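Local atomic coordinates of Lmo0135 protein (Listeria monocytogenes EGD-e, PDB entry 5ISU), a protein that probably captures peptides outside the cell as the substrate-binding component of an ABC transporter. Residues S19-V24 / G227-K232; T25-V30 / F211-D216; V248-Y253 / N469-L474. All blocks are in the same frame, centred on the assembly; numbering follows the deposited sequence. Where two conformers were deposited one is given.

Interaction 1: residues S19-V24 / G227-K232; sequences SLIIGV and GEINLK
N230 reaches across to I21 with both its backbone and its side chain, and following that side chain outward explains the polar core of the contact. Its CB sits 3.5 Å from L20 CD1, the leucine and asparagine sliding past each other in opposite directions. Chi1 of -59° puts CG beside the backbone N; from there OD1 accepts I21 N at 2.9 Å, the N-H lying in the carbonyl plane on a lone pair. ND2 is bonded to D475 OD2, so both ends of the amide are used and its rotation is fixed; an asparagine, short and two-sided, suits this task. I21 O accepts N230 N at 2.9 Å, with a weaker second donor in L231 N. The I21 side chain, in one of its two conformers, crosses N230 obliquely, CG1 3.4 Å from N230 OD1, and sets CG2 3.4 Å from E228 O.

Two residues on, G23 N gives a nearly straight bond to L231 O (2.7 Å, 171°). A glycine suits this place because I229 CD1 and K232 CB crowd the side on which a side chain would start. L231 and I22 lie side by side, pointing the same way, with L231 CG 4.1 Å from I22 CG2, as fits two buried branched residues.

Strand 19-24 bonds along one edge to strand 208-213 and here receives a single bridge from the start of strand 231-233. The incoming chain has just left helix 217-225 through a Schellman motif at G227; I229 packs back on A223 and K232 NZ bonds to N221 OD1, while Y478 touches L20 and N230.

Interaction 2: residues T25-V30 / F211-D216; sequences TGDPEV and FRITKD
T25 and K215 bring their backbones together, CA to CA 4.7 Å, at the point where two strands that have run as neighbours part company, and from here on the two segments touch by van der Waals packing alone. T25 has a turn-like backbone, so the chain swings round and G26 to P28 pass over the side chain of I213.

I213 carries the contact. Its CG1 lies beside its own backbone N (chi1 -55°), and CG2 stands 3.8 Å from G26 O. The chain stays extended to CD1 (chi2 176°), which comes to 3.7 Å from D27 OD2, the two side chains crossing at about a right angle; P28 CD is a looser neighbour, 4.5 Å from I213 CD1. A beta-branched isoleucine suits this place because its two arms spread under three successive residues. A methyl group beside a carboxylate brings no polar gain, and the polar partners of D27 lie beyond the segments: OD2 is gripped by G188 N and Y185 OH, which hold the carboxylate against I213 CD1. P28 also packs on T41 and I44 of helix 39-48. At the other end T25 O lies 3.9 Å from K215 CB, and the lysine's long chain then leads away from the loop, as befits an exposed residue whose ammonium need not be buried.

This is the C-terminal end of a parallel strand pair in an alpha/beta sheet of the solute-binding protein fold: T214 still shares a backbone hydrogen bond with V24, after which both segments leave the sheet toward helices. Strand 208-213 leads into helix 217-225 with D216 as N-cap, its OD1 accepting A219 N.

Interaction 3: residues V248-Y253 / N469-L474; sequences VNIITY and NAVLAL
N469 meets Y253 and T252 at one end of an antiparallel beta ladder, within a mixed sheet of this binding-protein fold. Its CB lies 3.3 Å from Y253 O, and its side chain crosses that of T252 at about a right angle; E297 fixes both polar ends, its backbone O taking N469 ND2 and its OE2 bonding T252 OG1. A470 follows, in a hydrogen-bonded pair with Y253: A470 N donates to Y253 O at 3.0 Å, and the carbonyl A470 O, which accepts Y253 N, also lies over one face of the tyrosine ring. A small residue fits here, its CB being 3.8 Å from Y253 CZ.

V471 faces T252 in a non-hydrogen-bonded pair and sets CG1 3.6 Å from I250 CG2, on the face that helix 239-245 meets through I250. L472 pairs with I251 by two nearly straight bonds, I251 N to L472 O being 2.8 Å. A473 CB packs against I250 CD1 at 3.8 Å, while L474 closes the ladder by exchanging two bonds with N249 and, like I251, rests against Q481 of helix 481-484.

L472 also takes the edge of the Y253 ring. Y253 CG stands between its backbone N and carbonyl carbon (chi1 56°), and the ring reaches back over the partner strand until its edge meets L472 CG, 3.6 Å from Y253 CE1 and 3.5 Å from Y253 OH.

From the N terminus, strand 19-24 and the loop 25-30 come first, and their partners follow about two hundred residues later in the chain. Interaction 2 closes at 211-216 and interaction 1 at 227-232, so interaction 2 nests inside the loop closed by interaction 1. The two touch directly: R212 forms probable backbone bonds to I22 and V24, making strands 19-24 and 208-213 neighbours in one sheet. Interaction 3 opens only afterwards, at 248-253, and closes near the C terminus. K232 O, probably bonded to A473 N, joins interactions 1 and 3 through strands 231-233 and 462-475. Interactions 2 and 3 do not touch, their nearest atoms being about 10 Å apart; residues 227-232 link the two sheets.

Interaction 1: residues S19-V24 / G227-K232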
loop_
_atom_site.group_PDB
_atom_site.type_symbol
_atom_site.label_atom_id
_atom_site.label_comp_id
_atom_site.label_asym_id
_atom_site.label_seq_id
_atom_site.Cartn_x
_atom_site.Cartn_y
_atom_site.Cartn_z
ATOM N N SER A 19 -16.656 -4.459 -23.786
ATOM C CA SER A 19 -16.393 -3.401 -22.860
ATOM C C SER A 19 -16.368 -3.950 -21.445
ATOM O O SER A 19 -16.967 -4.978 -21.162
ATOM C CB SER A 19 -17.510 -2.358 -22.957
ATOM O OG SER A 19 -17.707 -1.896 -24.280
ATOM N N LEU A 20 -15.662 -3.247 -20.568
ATOM C CA LEU A 20 -15.602 -3.572 -19.144
ATOM C C LEU A 20 -15.804 -2.271 -18.396
ATOM O O LEU A 20 -15.153 -1.275 -18.700
ATOM C CB LEU A 20 -14.259 -4.164 -18.738
ATOM C CG LEU A 20 -14.096 -4.518 -17.247
ATOM C CD1 LEU A 20 -14.987 -5.680 -16.862
ATOM C CD2 LEU A 20 -12.655 -4.869 -16.936
ATOM N N ILE A 21 -16.716 -2.294 -17.429
ATOM C CA ILE A 21 -17.033 -1.143 -16.598
ATOM C C ILE A 21 -16.542 -1.480 -15.204
ATOM O O ILE A 21 -16.954 -2.495 -14.642
ATOM C CB ILE A 21 -18.548 -0.921 -16.516
ATOM C CG1 ILE A 21 -19.155 -0.826 -17.912
ATOM C CG2 ILE A 21 -18.849 0.344 -15.737
ATOM C CD1 ILE A 21 -18.779 0.437 -18.637
ATOM N N ILE A 22 -15.667 -0.642 -14.653
ATOM C CA ILE A 22 -15.103 -0.871 -13.321
ATOM C C ILE A 22 -15.568 0.205 -12.355
ATOM O O ILE A 22 -15.466 1.393 -12.639
ATOM C CB ILE A 22 -13.573 -0.862 -13.371
ATOM C CG1 ILE A 22 -13.070 -1.748 -14.512
ATOM C CG2 ILE A 22 -12.988 -1.273 -12.013
ATOM C CD1 ILE A 22 -11.561 -1.820 -14.599
ATOM N N GLY A 23 -16.067 -0.216 -11.204
ATOM C CA GLY A 23 -16.595 0.729 -10.215
ATOM C C GLY A 23 -15.505 1.205 -9.279
ATOM O O GLY A 23 -14.754 0.391 -8.752
ATOM N N VAL A 24 -15.374 2.523 -9.141
ATOM C CA VAL A 24 -14.430 3.122 -8.192
ATOM C C VAL A 24 -15.242 4.085 -7.321
ATOM O O VAL A 24 -16.365 4.470 -7.685
ATOM C CB VAL A 24 -13.250 3.818 -8.878
ATOM C CG1 VAL A 24 -12.441 2.805 -9.653
ATOM C CG2 VAL A 24 -13.715 4.937 -9.792
ATOM N N GLY A 227 -25.861 -5.294 -14.148
ATOM C CA GLY A 227 -24.926 -5.241 -15.279
ATOM C C GLY A 227 -24.452 -3.861 -15.729
ATOM O O GLY A 227 -23.880 -3.735 -16.814
ATOM N N GLU A 228 -24.702 -2.828 -14.919
ATOM C CA GLU A 228 -24.266 -1.449 -15.229
ATOM C C GLU A 228 -22.803 -1.232 -14.790
ATOM O O GLU A 228 -22.165 -0.264 -15.202
ATOM C CB GLU A 228 -25.215 -0.448 -14.580
ATOM C CG GLU A 228 -26.634 -0.563 -15.160
ATOM C CD GLU A 228 -27.718 0.103 -14.330
ATOM O OE1 GLU A 228 -27.407 0.616 -13.241
ATOM O OE2 GLU A 228 -28.900 0.082 -14.764
ATOM N N ILE A 229 -22.326 -2.115 -13.907
ATOM C CA ILE A 229 -20.937 -2.186 -13.473
ATOM C C ILE A 229 -20.601 -3.672 -13.591
ATOM O O ILE A 229 -21.441 -4.529 -13.279
ATOM C CB ILE A 229 -20.721 -1.700 -12.027
ATOM C CG1 ILE A 229 -20.988 -0.194 -11.941
ATOM C CG2 ILE A 229 -19.289 -1.963 -11.572
ATOM C CD1 ILE A 229 -20.827 0.378 -10.552
ATOM N N ASN A 230 -19.386 -3.965 -14.049
ATOM C CA ASN A 230 -18.926 -5.345 -14.247
ATOM C C ASN A 230 -17.896 -5.829 -13.222
ATOM O O ASN A 230 -17.725 -7.035 -13.057
ATOM C CB ASN A 230 -18.264 -5.452 -15.614
ATOM C CG ASN A 230 -19.191 -5.091 -16.750
ATOM O OD1 ASN A 230 -18.928 -4.143 -17.490
ATOM N ND2 ASN A 230 -20.298 -5.816 -16.872
ATOM N N LEU A 231 -17.218 -4.891 -12.558
ATOM C CA LEU A 231 -16.130 -5.200 -11.636
ATOM C C LEU A 231 -15.952 -4.107 -10.594
ATOM O O LEU A 231 -16.007 -2.934 -10.912
ATOM C CB LEU A 231 -14.795 -5.333 -12.425
ATOM C CG LEU A 231 -13.477 -5.330 -11.601
ATOM C CD1 LEU A 231 -13.426 -6.491 -10.621
ATOM C CD2 LEU A 231 -12.246 -5.345 -12.505
ATOM N N LYS A 232 -15.765 -4.505 -9.348
ATOM C CA LYS A 232 -15.541 -3.550 -8.268
ATOM C C LYS A 232 -15.097 -4.261 -7.007
ATOM O O LYS A 232 -15.244 -5.481 -6.868
ATOM C CB LYS A 232 -16.839 -2.792 -7.925
ATOM C CG LYS A 232 -17.926 -3.701 -7.345
ATOM C CD LYS A 232 -19.294 -3.047 -7.254
ATOM C CE LYS A 232 -19.324 -1.882 -6.290
ATOM N NZ LYS A 232 -19.037 -2.270 -4.882
#

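Interaction 2: residues T25-V30 / F211-D216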
loop_
_atom_site.group_PDB
_atom_site.type_symbol
_atom_site.label_atom_id
_atom_site.label_comp_id
_atom_site.label_asym_id
_atom_site.label_seq_id
_atom_site.Cartn_x
_atom_site.Cartn_y
_atom_site.Cartn_z
ATOM N N THR A 25 -14.677 4.492 -6.194
ATOM C CA THR A 25 -15.413 5.302 -5.226
ATOM C C THR A 25 -15.315 6.829 -5.331
ATOM O O THR A 25 -16.250 7.520 -4.912
ATOM C CB THR A 25 -15.036 4.891 -3.790
ATOM O OG1 THR A 25 -13.633 5.094 -3.585
ATOM C CG2 THR A 25 -15.401 3.421 -3.544
ATOM N N GLY A 26 -14.209 7.351 -5.854
ATOM C CA GLY A 26 -14.035 8.803 -5.970
ATOM C C GLY A 26 -13.376 9.227 -7.260
ATOM O O GLY A 26 -13.110 8.388 -8.133
ATOM N N ASP A 27 -13.132 10.533 -7.386
ATOM C CA ASP A 27 -12.470 11.097 -8.563
ATOM C C ASP A 27 -10.981 10.896 -8.461
ATOM O O ASP A 27 -10.416 10.973 -7.366
ATOM C CB ASP A 27 -12.701 12.616 -8.721
ATOM C CG ASP A 27 -14.115 12.970 -9.160
ATOM O OD1 ASP A 27 -15.012 13.088 -8.289
ATOM O OD2 ASP A 27 -14.297 13.225 -10.377
ATOM N N PRO A 28 -10.320 10.675 -9.606
ATOM C CA PRO A 28 -8.884 10.559 -9.531
ATOM C C PRO A 28 -8.267 11.945 -9.331
ATOM O O PRO A 28 -8.957 12.952 -9.468
ATOM C CB PRO A 28 -8.516 10.010 -10.902
ATOM C CG PRO A 28 -9.538 10.612 -11.809
ATOM C CD PRO A 28 -10.798 10.733 -11.001
ATOM N N GLU A 29 -6.986 11.977 -8.973
ATOM C CA GLU A 29 -6.249 13.239 -8.831
ATOM C C GLU A 29 -5.383 13.338 -10.101
ATOM O O GLU A 29 -5.876 13.036 -11.180
ATOM C CB GLU A 29 -5.464 13.275 -7.513
ATOM C CG GLU A 29 -6.363 13.175 -6.281
ATOM C CD GLU A 29 -5.593 13.162 -4.965
ATOM O OE1 GLU A 29 -4.484 13.741 -4.895
ATOM O OE2 GLU A 29 -6.111 12.585 -3.983
ATOM N N VAL A 30 -4.113 13.716 -9.999
ATOM C CA VAL A 30 -3.281 13.833 -11.193
ATOM C C VAL A 30 -2.792 12.450 -11.673
ATOM O O VAL A 30 -2.031 11.779 -10.977
ATOM C CB VAL A 30 -2.085 14.756 -10.916
ATOM C CG1 VAL A 30 -1.255 14.949 -12.176
ATOM C CG2 VAL A 30 -2.576 16.102 -10.391
ATOM N N PHE A 211 -13.991 3.541 -16.114
ATOM C CA PHE A 211 -13.964 3.565 -14.651
ATOM C C PHE A 211 -15.141 4.420 -14.241
ATOM O O PHE A 211 -15.132 5.625 -14.486
ATOM C CB PHE A 211 -12.655 4.134 -14.105
ATOM C CG PHE A 211 -11.488 3.204 -14.273
ATOM C CD1 PHE A 211 -11.186 2.266 -13.290
ATOM C CD2 PHE A 211 -10.711 3.242 -15.416
ATOM C CE1 PHE A 211 -10.120 1.400 -13.433
ATOM C CE2 PHE A 211 -9.647 2.362 -15.579
ATOM C CZ PHE A 211 -9.344 1.454 -14.584
ATOM N N ARG A 212 -16.151 3.775 -13.649
ATOM C CA ARG A 212 -17.398 4.432 -13.209
ATOM C C ARG A 212 -17.342 4.873 -11.747
ATOM O O ARG A 212 -17.194 4.055 -10.853
ATOM C CB ARG A 212 -18.571 3.465 -13.420
ATOM C CG ARG A 212 -19.928 3.892 -12.883
ATOM C CD ARG A 212 -20.430 5.192 -13.475
ATOM N NE ARG A 212 -20.677 5.119 -14.916
ATOM C CZ ARG A 212 -21.126 6.143 -15.648
ATOM N NH1 ARG A 212 -21.382 7.329 -15.084
ATOM N NH2 ARG A 212 -21.315 5.988 -16.958
ATOM N N ILE A 213 -17.534 6.161 -11.514
ATOM C CA ILE A 213 -17.454 6.739 -10.178
ATOM C C ILE A 213 -18.789 6.692 -9.416
ATOM O O ILE A 213 -19.665 7.479 -9.696
ATOM C CB ILE A 213 -16.972 8.210 -10.276
ATOM C CG1 ILE A 213 -15.645 8.281 -11.038
ATOM C CG2 ILE A 213 -16.835 8.826 -8.887
ATOM C CD1 ILE A 213 -15.129 9.685 -11.268
ATOM N N THR A 214 -18.929 5.769 -8.458
ATOM C CA THR A 214 -20.149 5.666 -7.633
ATOM C C THR A 214 -19.747 5.408 -6.174
ATOM O O THR A 214 -19.206 4.339 -5.832
ATOM C CB THR A 214 -21.150 4.581 -8.122
ATOM O OG1 THR A 214 -21.398 4.736 -9.528
ATOM C CG2 THR A 214 -22.510 4.681 -7.356
ATOM N N LYS A 215 -20.052 6.402 -5.338
ATOM C CA LYS A 215 -19.730 6.439 -3.910
ATOM C C LYS A 215 -20.597 5.502 -3.043
ATOM O O LYS A 215 -20.069 4.644 -2.333
ATOM C CB LYS A 215 -19.892 7.895 -3.455
ATOM C CG LYS A 215 -19.356 8.255 -2.080
ATOM C CD LYS A 215 -19.415 9.773 -1.908
ATOM C CE LYS A 215 -18.850 10.238 -0.579
ATOM N NZ LYS A 215 -19.662 9.770 0.573
ATOM N N ASP A 216 -21.919 5.654 -3.119
ATOM C CA ASP A 216 -22.844 4.823 -2.321
ATOM C C ASP A 216 -22.736 3.331 -2.684
ATOM O O ASP A 216 -23.018 2.934 -3.819
ATOM C CB ASP A 216 -24.284 5.331 -2.478
ATOM C CG ASP A 216 -25.258 4.671 -1.500
ATOM O OD1 ASP A 216 -25.691 3.526 -1.755
ATOM O OD2 ASP A 216 -25.638 5.332 -0.506
#

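Interaction 3: residues V248-Y253 / N469-L474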
loop_
_atom_site.group_PDB
_atom_site.type_symbol
_atom_site.label_atom_id
_atom_site.label_comp_id
_atom_site.label_asym_id
_atom_site.label_seq_id
_atom_site.Cartn_x
_atom_site.Cartn_y
_atom_site.Cartn_z
ATOM N N VAL A 248 -21.819 -13.455 -10.353
ATOM C CA VAL A 248 -20.509 -12.841 -10.149
ATOM C C VAL A 248 -19.577 -13.813 -9.436
ATOM O O VAL A 248 -20.005 -14.611 -8.598
ATOM C CB VAL A 248 -20.552 -11.541 -9.296
ATOM C CG1 VAL A 248 -21.439 -10.477 -9.936
ATOM C CG2 VAL A 248 -20.995 -11.835 -7.867
ATOM N N ASN A 249 -18.301 -13.727 -9.775
ATOM C CA ASN A 249 -17.289 -14.517 -9.119
ATOM C C ASN A 249 -16.668 -13.594 -8.056
ATOM O O ASN A 249 -16.321 -12.441 -8.347
ATOM C CB ASN A 249 -16.250 -15.007 -10.142
ATOM C CG ASN A 249 -16.851 -15.966 -11.184
ATOM O OD1 ASN A 249 -17.773 -16.744 -10.903
ATOM N ND2 ASN A 249 -16.312 -15.920 -12.385
ATOM N N ILE A 250 -16.583 -14.081 -6.824
ATOM C CA ILE A 250 -15.993 -13.318 -5.749
ATOM C C ILE A 250 -14.556 -13.756 -5.613
ATOM O O ILE A 250 -14.283 -14.951 -5.547
ATOM C CB ILE A 250 -16.731 -13.541 -4.431
ATOM C CG1 ILE A 250 -18.203 -13.127 -4.575
ATOM C CG2 ILE A 250 -16.062 -12.771 -3.303
ATOM C CD1 ILE A 250 -18.397 -11.681 -4.981
ATOM N N ILE A 251 -13.642 -12.786 -5.591
ATOM C CA ILE A 251 -12.215 -13.065 -5.483
ATOM C C ILE A 251 -11.674 -12.401 -4.220
ATOM O O ILE A 251 -11.856 -11.204 -4.022
ATOM C CB ILE A 251 -11.440 -12.501 -6.685
ATOM C CG1 ILE A 251 -12.162 -12.813 -7.999
ATOM C CG2 ILE A 251 -10.034 -13.076 -6.703
ATOM C CD1 ILE A 251 -11.586 -12.091 -9.195
ATOM N N THR A 252 -10.996 -13.195 -3.403
ATOM C CA THR A 252 -10.408 -12.761 -2.149
ATOM C C THR A 252 -8.893 -13.014 -2.215
ATOM O O THR A 252 -8.464 -14.119 -2.504
ATOM C CB THR A 252 -11.024 -13.534 -0.984
ATOM O OG1 THR A 252 -12.434 -13.271 -0.943
ATOM C CG2 THR A 252 -10.388 -13.121 0.349
ATOM N N TYR A 253 -8.107 -11.981 -1.925
ATOM C CA TYR A 253 -6.655 -12.040 -2.029
ATOM C C TYR A 253 -6.005 -11.083 -1.006
ATOM O O TYR A 253 -6.648 -10.135 -0.559
ATOM C CB TYR A 253 -6.257 -11.650 -3.455
ATOM C CG TYR A 253 -6.805 -10.290 -3.856
ATOM C CD1 TYR A 253 -8.125 -10.147 -4.243
ATOM C CD2 TYR A 253 -6.006 -9.152 -3.815
ATOM C CE1 TYR A 253 -8.645 -8.919 -4.577
ATOM C CE2 TYR A 253 -6.512 -7.908 -4.161
ATOM C CZ TYR A 253 -7.827 -7.794 -4.546
ATOM O OH TYR A 253 -8.340 -6.564 -4.869
ATOM N N ASN A 469 -7.328 -8.948 3.884
ATOM C CA ASN A 469 -7.553 -9.301 2.475
ATOM C C ASN A 469 -8.527 -8.300 1.891
ATOM O O ASN A 469 -9.272 -7.675 2.609
ATOM C CB ASN A 469 -8.142 -10.708 2.331
ATOM C CG ASN A 469 -7.229 -11.786 2.868
ATOM O OD1 ASN A 469 -6.004 -11.691 2.781
ATOM N ND2 ASN A 469 -7.825 -12.821 3.438
ATOM N N ALA A 470 -8.455 -8.099 0.588
ATOM C CA ALA A 470 -9.396 -7.254 -0.131
ATOM C C ALA A 470 -10.300 -8.237 -0.878
ATOM O O ALA A 470 -9.960 -9.421 -1.022
ATOM C CB ALA A 470 -8.674 -6.344 -1.093
ATOM N N VAL A 471 -11.446 -7.744 -1.348
ATOM C CA VAL A 471 -12.429 -8.579 -2.064
ATOM C C VAL A 471 -12.935 -7.872 -3.313
ATOM O O VAL A 471 -13.256 -6.677 -3.264
ATOM C CB VAL A 471 -13.653 -8.891 -1.173
ATOM C CG1 VAL A 471 -14.597 -9.854 -1.871
ATOM C CG2 VAL A 471 -13.213 -9.487 0.155
ATOM N N LEU A 472 -12.989 -8.613 -4.417
ATOM C CA LEU A 472 -13.522 -8.124 -5.678
ATOM C C LEU A 472 -14.693 -8.979 -6.120
ATOM O O LEU A 472 -14.744 -10.186 -5.852
ATOM C CB LEU A 472 -12.511 -8.267 -6.807
ATOM C CG LEU A 472 -11.213 -7.502 -6.716
ATOM C CD1 LEU A 472 -10.306 -7.986 -7.833
ATOM C CD2 LEU A 472 -11.461 -5.999 -6.772
ATOM N N ALA A 473 -15.582 -8.353 -6.877
ATOM C CA ALA A 473 -16.685 -9.035 -7.502
ATOM C C ALA A 473 -16.504 -8.762 -8.994
ATOM O O ALA A 473 -16.381 -7.602 -9.403
ATOM C CB ALA A 473 -18.012 -8.502 -7.002
ATOM N N LEU A 474 -16.456 -9.833 -9.783
ATOM C CA LEU A 474 -16.277 -9.756 -11.235
ATOM C C LEU A 474 -17.416 -10.488 -11.944
ATOM O O LEU A 474 -17.591 -11.677 -11.732
ATOM C CB LEU A 474 -14.951 -10.416 -11.648
ATOM C CG LEU A 474 -14.700 -10.516 -13.161
ATOM C CD1 LEU A 474 -14.669 -9.113 -13.737
ATOM C CD2 LEU A 474 -13.416 -11.261 -13.541
#